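Local coordinates for protein threonine phosphate decarboxylase-like enzyme (Sulfurospirillum multivorans, PDB 6OUX) that uses pyridoxal phosphate to decarboxylate L-serine O-phosphate to ethanolamine O-phosphate, a precursor in norcobamide biosynthesis, at residues A[162-176]-A[195-208]. Sequence-based numbering, arbitrary orientation.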
loop_
_atom_site.group_PDB
_atom_site.type_symbol
_atom_site.label_atom_id
_atom_site.label_comp_id
_atom_site.label_asym_id
_atom_site.label_seq_id
_atom_site.Cartn_x
_atom_site.Cartn_y
_atom_site.Cartn_z
ATOM N N TYR A 162 -32.188 -10.681 -11.771
ATOM C CA TYR A 162 -31.202 -10.535 -10.720
ATOM C C TYR A 162 -31.890 -10.233 -9.381
ATOM O O TYR A 162 -31.594 -10.873 -8.400
ATOM C CB TYR A 162 -30.288 -9.417 -11.061
ATOM C CG TYR A 162 -29.254 -9.185 -9.997
ATOM C CD1 TYR A 162 -28.167 -10.056 -9.855
ATOM C CD2 TYR A 162 -29.373 -8.136 -9.139
ATOM C CE1 TYR A 162 -27.208 -9.833 -8.898
ATOM C CE2 TYR A 162 -28.426 -7.906 -8.157
ATOM C CZ TYR A 162 -27.378 -8.757 -8.020
ATOM O OH TYR A 162 -26.464 -8.527 -7.031
ATOM N N CYS A 163 -32.809 -9.273 -9.370
ATOM C CA CYS A 163 -33.536 -8.932 -8.167
ATOM C C CYS A 163 -34.304 -10.126 -7.586
ATOM O O CYS A 163 -34.299 -10.332 -6.392
ATOM C CB CYS A 163 -34.494 -7.801 -8.444
ATOM S SG CYS A 163 -33.631 -6.237 -8.554
ATOM N N GLN A 164 -34.966 -10.894 -8.443
ATOM C CA GLN A 164 -35.677 -12.058 -7.976
ATOM C C GLN A 164 -34.718 -13.118 -7.356
ATOM O O GLN A 164 -35.015 -13.736 -6.340
ATOM C CB GLN A 164 -36.458 -12.666 -9.131
ATOM C CG GLN A 164 -37.332 -13.798 -8.686
ATOM C CD GLN A 164 -38.326 -13.342 -7.617
ATOM O OE1 GLN A 164 -38.252 -13.758 -6.450
ATOM N NE2 GLN A 164 -39.198 -12.448 -7.982
ATOM N N PHE A 165 -33.564 -13.291 -7.992
ATOM C CA PHE A 165 -32.506 -14.117 -7.497
ATOM C C PHE A 165 -32.056 -13.650 -6.090
ATOM O O PHE A 165 -31.911 -14.482 -5.171
ATOM C CB PHE A 165 -31.326 -14.096 -8.473
ATOM C CG PHE A 165 -30.129 -14.819 -7.979
ATOM C CD1 PHE A 165 -30.121 -16.210 -7.944
ATOM C CD2 PHE A 165 -29.028 -14.133 -7.519
ATOM C CE1 PHE A 165 -29.015 -16.900 -7.451
ATOM C CE2 PHE A 165 -27.908 -14.803 -7.040
ATOM C CZ PHE A 165 -27.900 -16.189 -7.008
ATOM N N ILE A 166 -31.804 -12.346 -5.953
ATOM C CA ILE A 166 -31.431 -11.779 -4.652
ATOM C C ILE A 166 -32.587 -11.962 -3.597
ATOM O O ILE A 166 -32.343 -12.281 -2.427
ATOM C CB ILE A 166 -30.980 -10.286 -4.764
ATOM C CG1 ILE A 166 -29.748 -10.142 -5.672
ATOM C CG2 ILE A 166 -30.655 -9.717 -3.370
ATOM C CD1 ILE A 166 -28.584 -11.014 -5.294
ATOM N N GLU A 167 -33.811 -11.767 -4.009
ATOM C CA GLU A 167 -34.943 -11.991 -3.088
ATOM C C GLU A 167 -34.987 -13.452 -2.628
ATOM O O GLU A 167 -35.087 -13.736 -1.425
ATOM C CB GLU A 167 -36.244 -11.570 -3.757
ATOM C CG GLU A 167 -36.439 -10.070 -3.772
ATOM C CD GLU A 167 -37.488 -9.625 -4.780
ATOM O OE1 GLU A 167 -37.959 -10.484 -5.575
ATOM O OE2 GLU A 167 -37.814 -8.406 -4.814
ATOM N N ASN A 168 -34.857 -14.381 -3.567
ATOM C CA ASN A 168 -34.791 -15.810 -3.218
ATOM C C ASN A 168 -33.636 -16.184 -2.286
ATOM O O ASN A 168 -33.793 -16.923 -1.305
ATOM C CB ASN A 168 -34.645 -16.624 -4.498
ATOM C CG ASN A 168 -35.862 -16.533 -5.379
ATOM O OD1 ASN A 168 -36.891 -15.968 -5.009
ATOM N ND2 ASN A 168 -35.758 -17.098 -6.538
ATOM N N GLU A 169 -32.449 -15.672 -2.568
ATOM C CA GLU A 169 -31.292 -16.118 -1.838
ATOM C C GLU A 169 -31.072 -15.419 -0.518
ATOM O O GLU A 169 -30.396 -15.961 0.346
ATOM C CB GLU A 169 -30.016 -15.970 -2.684
ATOM C CG GLU A 169 -29.877 -16.902 -3.858
ATOM C CD GLU A 169 -29.575 -18.356 -3.488
ATOM O OE1 GLU A 169 -28.984 -18.628 -2.443
ATOM O OE2 GLU A 169 -29.991 -19.228 -4.254
ATOM N N GLN A 170 -31.564 -14.189 -0.376
ATOM C CA GLN A 170 -31.351 -13.380 0.859
ATOM C C GLN A 170 -29.909 -13.281 1.309
ATOM O O GLN A 170 -29.624 -13.530 2.408
ATOM C CB GLN A 170 -32.258 -13.901 2.015
ATOM C CG GLN A 170 -33.743 -13.746 1.710
ATOM C CD GLN A 170 -34.189 -12.276 1.690
ATOM O OE1 GLN A 170 -33.836 -11.539 2.599
ATOM N NE2 GLN A 170 -34.977 -11.863 0.685
ATOM N N PRO A 171 -28.978 -12.859 0.417
ATOM C CA PRO A 171 -27.628 -12.597 0.824
ATOM C C PRO A 171 -27.585 -11.367 1.715
ATOM O O PRO A 171 -28.402 -10.481 1.589
ATOM C CB PRO A 171 -26.922 -12.330 -0.512
ATOM C CG PRO A 171 -27.946 -11.623 -1.300
ATOM C CD PRO A 171 -29.284 -12.261 -0.890
ATOM N N ASP A 172 -26.634 -11.286 2.632
ATOM C CA ASP A 172 -26.505 -10.056 3.340
ATOM C C ASP A 172 -25.689 -9.005 2.546
ATOM O O ASP A 172 -25.721 -7.809 2.885
ATOM C CB ASP A 172 -25.869 -10.256 4.708
ATOM C CG ASP A 172 -24.519 -10.920 4.641
ATOM O OD1 ASP A 172 -23.515 -10.244 4.316
ATOM O OD2 ASP A 172 -24.444 -12.143 4.934
ATOM N N THR A 173 -24.888 -9.457 1.572
ATOM C CA THR A 173 -23.952 -8.574 0.826
ATOM C C THR A 173 -24.033 -8.963 -0.648
ATOM O O THR A 173 -24.087 -10.168 -1.007
ATOM C CB THR A 173 -22.518 -8.754 1.324
ATOM O OG1 THR A 173 -22.481 -8.549 2.747
ATOM C CG2 THR A 173 -21.494 -7.755 0.638
ATOM N N VAL A 174 -24.125 -7.959 -1.496
ATOM C CA VAL A 174 -24.038 -8.155 -2.934
ATOM C C VAL A 174 -22.859 -7.313 -3.498
ATOM O O VAL A 174 -22.545 -6.249 -2.938
ATOM C CB VAL A 174 -25.386 -7.688 -3.492
ATOM C CG1 VAL A 174 -25.346 -7.241 -4.900
ATOM C CG2 VAL A 174 -26.478 -8.744 -3.179
ATOM N N VAL A 175 -22.180 -7.845 -4.522
ATOM C CA VAL A 175 -21.133 -7.077 -5.310
ATOM C C VAL A 175 -21.563 -6.906 -6.769
ATOM O O VAL A 175 -21.843 -7.884 -7.433
ATOM C CB VAL A 175 -19.787 -7.751 -5.289
ATOM C CG1 VAL A 175 -18.706 -6.904 -6.017
ATOM C CG2 VAL A 175 -19.357 -8.056 -3.874
ATOM N N LEU A 176 -21.704 -5.643 -7.219
ATOM C CA LEU A 176 -21.995 -5.319 -8.591
ATOM C C LEU A 176 -20.776 -4.517 -9.119
ATOM O O LEU A 176 -20.161 -3.689 -8.420
ATOM C CB LEU A 176 -23.270 -4.500 -8.741
ATOM C CG LEU A 176 -24.591 -5.099 -8.200
ATOM C CD1 LEU A 176 -25.761 -4.145 -8.289
ATOM C CD2 LEU A 176 -24.939 -6.363 -8.971
ATOM N N LEU A 195 -33.365 -1.141 -9.658
ATOM C CA LEU A 195 -32.739 -2.262 -8.934
ATOM C C LEU A 195 -32.570 -1.939 -7.465
ATOM O O LEU A 195 -32.999 -2.729 -6.585
ATOM C CB LEU A 195 -31.415 -2.655 -9.593
ATOM C CG LEU A 195 -30.554 -3.770 -8.958
ATOM C CD1 LEU A 195 -29.656 -4.412 -10.007
ATOM C CD2 LEU A 195 -29.711 -3.296 -7.751
ATOM N N LEU A 196 -31.968 -0.762 -7.179
ATOM C CA LEU A 196 -31.654 -0.406 -5.771
ATOM C C LEU A 196 -32.896 -0.122 -4.914
ATOM O O LEU A 196 -32.933 -0.424 -3.726
ATOM C CB LEU A 196 -30.716 0.828 -5.673
ATOM C CG LEU A 196 -29.316 0.596 -6.233
ATOM C CD1 LEU A 196 -28.556 1.896 -6.258
ATOM C CD2 LEU A 196 -28.577 -0.462 -5.430
ATOM N N LYS A 197 -33.910 0.435 -5.507
ATOM C CA LYS A 197 -35.160 0.557 -4.775
ATOM C C LYS A 197 -35.703 -0.822 -4.309
ATOM O O LYS A 197 -36.077 -0.988 -3.135
ATOM C CB LYS A 197 -36.200 1.260 -5.618
ATOM C CG LYS A 197 -35.893 2.724 -5.778
ATOM C CD LYS A 197 -36.909 3.389 -6.705
ATOM C CE LYS A 197 -37.165 4.839 -6.287
ATOM N NZ LYS A 197 -35.892 5.604 -6.048
ATOM N N ARG A 198 -35.735 -1.760 -5.236
ATOM C CA ARG A 198 -36.212 -3.134 -4.973
ATOM C C ARG A 198 -35.336 -3.898 -3.996
ATOM O O ARG A 198 -35.834 -4.798 -3.273
ATOM C CB ARG A 198 -36.328 -3.888 -6.294
ATOM C CG ARG A 198 -36.744 -5.333 -6.226
ATOM C CD ARG A 198 -37.287 -5.843 -7.562
ATOM N NE ARG A 198 -37.664 -7.242 -7.451
ATOM C CZ ARG A 198 -37.991 -8.039 -8.473
ATOM N NH1 ARG A 198 -38.005 -7.595 -9.739
ATOM N NH2 ARG A 198 -38.244 -9.310 -8.217
ATOM N N LEU A 199 -34.033 -3.609 -3.989
ATOM C CA LEU A 199 -33.104 -4.298 -3.077
ATOM C C LEU A 199 -32.759 -3.555 -1.813
ATOM O O LEU A 199 -31.729 -3.809 -1.190
ATOM C CB LEU A 199 -31.853 -4.705 -3.836
ATOM C CG LEU A 199 -32.162 -5.651 -5.011
ATOM C CD1 LEU A 199 -30.851 -6.083 -5.652
ATOM C CD2 LEU A 199 -32.933 -6.917 -4.598
ATOM N N ALA A 200 -33.641 -2.656 -1.405
ATOM C CA ALA A 200 -33.511 -1.899 -0.158
ATOM C C ALA A 200 -33.337 -2.728 1.084
ATOM O O ALA A 200 -32.774 -2.214 2.062
ATOM C CB ALA A 200 -34.690 -0.928 0.040
ATOM N N PHE A 201 -33.798 -3.978 1.040
ATOM C CA PHE A 201 -33.691 -4.897 2.177
ATOM C C PHE A 201 -32.316 -5.480 2.374
ATOM O O PHE A 201 -31.981 -5.944 3.455
ATOM C CB PHE A 201 -34.683 -6.082 2.036
ATOM C CG PHE A 201 -34.410 -6.987 0.842
ATOM C CD1 PHE A 201 -33.551 -8.070 0.954
ATOM C CD2 PHE A 201 -35.022 -6.746 -0.389
ATOM C CE1 PHE A 201 -33.358 -8.911 -0.135
ATOM C CE2 PHE A 201 -34.793 -7.553 -1.473
ATOM C CZ PHE A 201 -33.954 -8.655 -1.351
ATOM N N VAL A 202 -31.486 -5.462 1.341
ATOM C CA VAL A 202 -30.145 -6.021 1.480
ATOM C C VAL A 202 -29.267 -5.090 2.382
ATOM O O VAL A 202 -29.212 -3.872 2.159
ATOM C CB VAL A 202 -29.481 -6.214 0.049
ATOM C CG1 VAL A 202 -28.076 -6.746 0.185
ATOM C CG2 VAL A 202 -30.356 -7.084 -0.842
ATOM N N PRO A 203 -28.509 -5.663 3.347
ATOM C CA PRO A 203 -27.664 -4.872 4.188
ATOM C C PRO A 203 -26.563 -4.039 3.445
ATOM O O PRO A 203 -26.347 -2.851 3.730
ATOM C CB PRO A 203 -27.061 -5.918 5.101
ATOM C CG PRO A 203 -28.163 -6.935 5.260
ATOM C CD PRO A 203 -28.606 -7.043 3.851
ATOM N N ARG A 204 -25.903 -4.649 2.471
ATOM C CA ARG A 204 -24.751 -4.030 1.805
ATOM C C ARG A 204 -24.815 -4.311 0.334
ATOM O O ARG A 204 -24.789 -5.483 -0.057
ATOM C CB ARG A 204 -23.415 -4.601 2.379
ATOM C CG ARG A 204 -23.051 -4.095 3.792
ATOM C CD ARG A 204 -21.965 -4.957 4.389
ATOM N NE ARG A 204 -22.528 -6.239 4.718
ATOM C CZ ARG A 204 -23.237 -6.468 5.837
ATOM N NH1 ARG A 204 -23.450 -5.507 6.735
ATOM N NH2 ARG A 204 -23.754 -7.666 6.066
ATOM N N ILE A 205 -24.886 -3.243 -0.475
ATOM C CA ILE A 205 -24.826 -3.360 -1.899
ATOM C C ILE A 205 -23.583 -2.575 -2.316
ATOM O O ILE A 205 -23.585 -1.323 -2.260
ATOM C CB ILE A 205 -26.096 -2.802 -2.606
ATOM C CG1 ILE A 205 -27.333 -3.607 -2.144
ATOM C CG2 ILE A 205 -25.844 -2.852 -4.109
ATOM C CD1 ILE A 205 -28.623 -3.148 -2.744
ATOM N N ILE A 206 -22.545 -3.333 -2.664
ATOM C CA ILE A 206 -21.240 -2.824 -3.018
ATOM C C ILE A 206 -21.197 -2.651 -4.494
ATOM O O ILE A 206 -21.486 -3.597 -5.242
ATOM C CB ILE A 206 -20.112 -3.798 -2.642
ATOM C CG1 ILE A 206 -20.019 -3.893 -1.112
ATOM C CG2 ILE A 206 -18.809 -3.326 -3.264
ATOM C CD1 ILE A 206 -19.319 -5.134 -0.638
ATOM N N ILE A 207 -20.904 -1.435 -4.935
ATOM C CA ILE A 207 -20.874 -1.149 -6.372
ATOM C C ILE A 207 -19.494 -0.645 -6.706
ATOM O O ILE A 207 -19.102 0.472 -6.287
ATOM C CB ILE A 207 -21.919 -0.071 -6.780
ATOM C CG1 ILE A 207 -23.320 -0.462 -6.315
ATOM C CG2 ILE A 207 -21.864 0.115 -8.276
ATOM C CD1 ILE A 207 -24.442 0.552 -6.524
ATOM N N ASP A 208 -18.778 -1.434 -7.493
ATOM C CA ASP A 208 -17.469 -1.068 -8.049
ATOM C C ASP A 208 -17.656 -0.308 -9.375
ATOM O O ASP A 208 -17.964 -0.911 -10.440
ATOM C CB ASP A 208 -16.571 -2.289 -8.201
ATOM C CG ASP A 208 -15.194 -1.951 -8.737
ATOM O OD1 ASP A 208 -14.847 -0.784 -9.020
ATOM O OD2 ASP A 208 -14.434 -2.922 -8.888
HETATM O O HOH W 1 -37.939 -6.596 -3.181
#
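R198 leaves its helix with CG opposite the backbone N (chi1 177°) and runs extended to NE, a shape that carries its guanidinium across to the neighbouring helix, where it meets the E167 carboxylate. These helices, 159-169 and 189-198, lead into adjacent parallel strands of the large sheet in this PLP-dependent aminotransferase-family fold, and the second helix is the crossover of the beta-alpha-beta unit 173-177, 189-198, 204-208. The salt bridge is side-on: R198 NE reaches E167 OE2 and NH2 reaches OE1, each at 2.9 Å and almost straight. Both oxygens lie near the guanidinium plane, yet each is approached from above the carboxylate plane, the two groups being turned 43° apart. C163 CB packs over one guanidinium face, 3.4 Å from R198 NE, and D160 pairs with NH1. A leucine in place of R198 would probably leave the E167 carboxylate without its charged mate and free to turn. Deeper, C163 SG rests against the CG atoms of L195 and L199, and I166 CG2 touches L199 CD2 and, in the loop to the next strand, V202 CG2. The F201 ring lies by E167 CG and the amide of Q170, whose NE2 donates to E167 O. Strands 173-176 and 204-208 run parallel in a ladder from V174 N to R204 O through to D208 N on L176 O (2.8 Å). D208 also bonds S210 through OD1, near N181, which probably binds the O-phospho-L-serine substrate. On the sheet face that T173 shares with R204 and I206, T173 CG2 meets I206 CD1 at 3.6 Å. At the strand starts, R204 gives NE to T173 OG1 at 3.0 Å and NH2 to D172 OD1 at 3.1 Å, the latter a salt bridge, with both oxygens near its guanidinium plane.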